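Local coordinates for OsmC-like protein (Jannaschia sp., PDB 3CJE) that probably reduces organic hydroperoxides as a dimeric OsmC-like peroxidase, at residues N29-A34 against G69-V74. Residues are numbered along the deposited sequence; the frame is centred on the assembly and turned at random.
Sequences NELDVA and GLTGCV
Leu31 reaches from the strand to the helix with one methyl leading: its CD2 lies 3.9 Å from Thr71 CG2, and the same methyl comes within 4.2 Å of Gly72 N, on the adjoining helical backbone. The leucine and threonine side chains run past each other in opposite directions, so their methyl groups meet alongside. In Thr71 the methyl CG2 stands anti to the backbone N, which turns it to the leucine and leaves OG1 beside that N (chi1 -52°), where it bonds to Ile67 O one turn earlier in the helix. Strand 28-37 belongs to the antiparallel sheet of the OsmC-like fold, and helix 62-81 packs over one face of it; the N-to-C directions of the two short segments make 148°, closer to antiparallel than to perpendicular, and their axes approach to 9.1 Å. Gly72 presents bare backbone beside the leucine, and its CA lies 6.3 Å from Asn29 CA. Asn29 also leaves the strand toward the helix, and its ND2 rests 3.6 Å from Gly72 O without a hydrogen bond. Gly72 O accepts a hydrogen bond from Thr76 OG1, while the asparagine amide is held from elsewhere, OD1 by Arg79 NH1 and ND2, weakly, by Thr47 OG1. Cys19 of strand 13-24 touches both Leu31 and Thr71, and Ala68 of helix 62-81 also meets the leucine.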
loop_
_atom_site.group_PDB
_atom_site.type_symbol
_atom_site.label_atom_id
_atom_site.label_comp_id
_atom_site.label_asym_id
_atom_site.label_seq_id
_atom_site.Cartn_x
_atom_site.Cartn_y
_atom_site.Cartn_z
ATOM N N ASN A 29 -11.207 -11.281 2.569
ATOM C CA ASN A 29 -10.878 -11.224 1.166
ATOM C C ASN A 29 -9.634 -12.051 0.921
ATOM O O ASN A 29 -8.614 -11.815 1.569
ATOM C CB ASN A 29 -10.643 -9.780 0.754
ATOM C CG ASN A 29 -11.872 -8.942 0.904
ATOM O OD1 ASN A 29 -12.963 -9.365 0.522
ATOM N ND2 ASN A 29 -11.706 -7.777 1.513
ATOM N N GLU A 30 -9.707 -13.000 -0.006
ATOM C CA GLU A 30 -8.559 -13.836 -0.313
ATOM C C GLU A 30 -7.900 -13.325 -1.587
ATOM O O GLU A 30 -8.525 -13.329 -2.648
ATOM C CB GLU A 30 -9.011 -15.286 -0.429
ATOM C CG GLU A 30 -9.397 -15.845 0.937
ATOM C CD GLU A 30 -9.864 -17.307 0.926
ATOM O OE1 GLU A 30 -10.129 -17.860 -0.161
ATOM O OE2 GLU A 30 -9.980 -17.896 2.036
ATOM N N LEU A 31 -6.649 -12.868 -1.436
ATOM C CA LEU A 31 -5.953 -12.061 -2.392
ATOM C C LEU A 31 -4.819 -12.866 -3.018
ATOM O O LEU A 31 -3.820 -13.094 -2.372
ATOM C CB LEU A 31 -5.407 -10.818 -1.690
ATOM C CG LEU A 31 -6.490 -10.003 -0.968
ATOM C CD1 LEU A 31 -5.966 -9.055 0.069
ATOM C CD2 LEU A 31 -7.408 -9.332 -2.028
ATOM N N ASP A 32 -5.000 -13.260 -4.273
ATOM C CA ASP A 32 -4.015 -13.995 -5.042
ATOM C C ASP A 32 -3.154 -12.980 -5.792
ATOM O O ASP A 32 -3.537 -12.469 -6.838
ATOM C CB ASP A 32 -4.724 -14.917 -6.033
ATOM C CG ASP A 32 -3.776 -15.678 -6.955
ATOM O OD1 ASP A 32 -2.504 -15.708 -6.751
ATOM O OD2 ASP A 32 -4.355 -16.244 -7.938
ATOM N N VAL A 33 -1.991 -12.669 -5.226
ATOM C CA VAL A 33 -1.077 -11.674 -5.792
ATOM C C VAL A 33 -0.025 -12.336 -6.636
ATOM O O VAL A 33 0.468 -13.440 -6.309
ATOM C CB VAL A 33 -0.381 -10.841 -4.666
ATOM C CG1 VAL A 33 0.611 -9.827 -5.236
ATOM C CG2 VAL A 33 -1.420 -10.156 -3.781
ATOM N N ALA A 34 0.270 -11.738 -7.782
ATOM C CA ALA A 34 1.387 -12.195 -8.584
ATOM C C ALA A 34 2.296 -11.042 -8.982
ATOM O O ALA A 34 1.806 -9.984 -9.393
ATOM C CB ALA A 34 0.888 -12.855 -9.867
ATOM N N GLY A 69 -3.272 -4.779 -0.228
ATOM C CA GLY A 69 -3.932 -3.732 0.543
ATOM C C GLY A 69 -4.913 -2.942 -0.275
ATOM O O GLY A 69 -6.039 -2.696 0.121
ATOM N N LEU A 70 -4.485 -2.523 -1.464
ATOM C CA LEU A 70 -5.351 -1.722 -2.344
ATOM C C LEU A 70 -6.564 -2.530 -2.744
ATOM O O LEU A 70 -7.674 -2.056 -2.630
ATOM C CB LEU A 70 -4.559 -1.317 -3.569
ATOM C CG LEU A 70 -5.379 -0.550 -4.604
ATOM C CD1 LEU A 70 -6.125 0.719 -4.050
ATOM C CD2 LEU A 70 -4.493 -0.231 -5.813
ATOM N N THR A 71 -6.347 -3.779 -3.177
ATOM C CA THR A 71 -7.449 -4.642 -3.641
ATOM C C THR A 71 -8.413 -4.914 -2.479
ATOM O O THR A 71 -9.644 -4.821 -2.629
ATOM C CB THR A 71 -6.903 -5.934 -4.256
ATOM O OG1 THR A 71 -5.917 -5.582 -5.258
ATOM C CG2 THR A 71 -8.013 -6.768 -4.882
ATOM N N GLY A 72 -7.866 -5.254 -1.316
ATOM C CA GLY A 72 -8.654 -5.524 -0.125
ATOM C C GLY A 72 -9.443 -4.317 0.352
ATOM O O GLY A 72 -10.570 -4.458 0.796
ATOM N N CYS A 73 -8.849 -3.137 0.230
ATOM C CA CYS A 73 -9.511 -1.872 0.648
ATOM C C CYS A 73 -10.755 -1.634 -0.227
ATOM O O CYS A 73 -11.867 -1.431 0.273
ATOM C CB CYS A 73 -8.540 -0.712 0.593
ATOM S SG CYS A 73 -9.187 0.745 1.555
ATOM N N VAL A 74 -10.586 -1.753 -1.537
ATOM C CA VAL A 74 -11.681 -1.574 -2.489
ATOM C C VAL A 74 -12.791 -2.572 -2.205
ATOM O O VAL A 74 -13.968 -2.235 -2.096
ATOM C CB VAL A 74 -11.180 -1.725 -3.950
ATOM C CG1 VAL A 74 -12.359 -1.839 -4.952
ATOM C CG2 VAL A 74 -10.281 -0.513 -4.310
#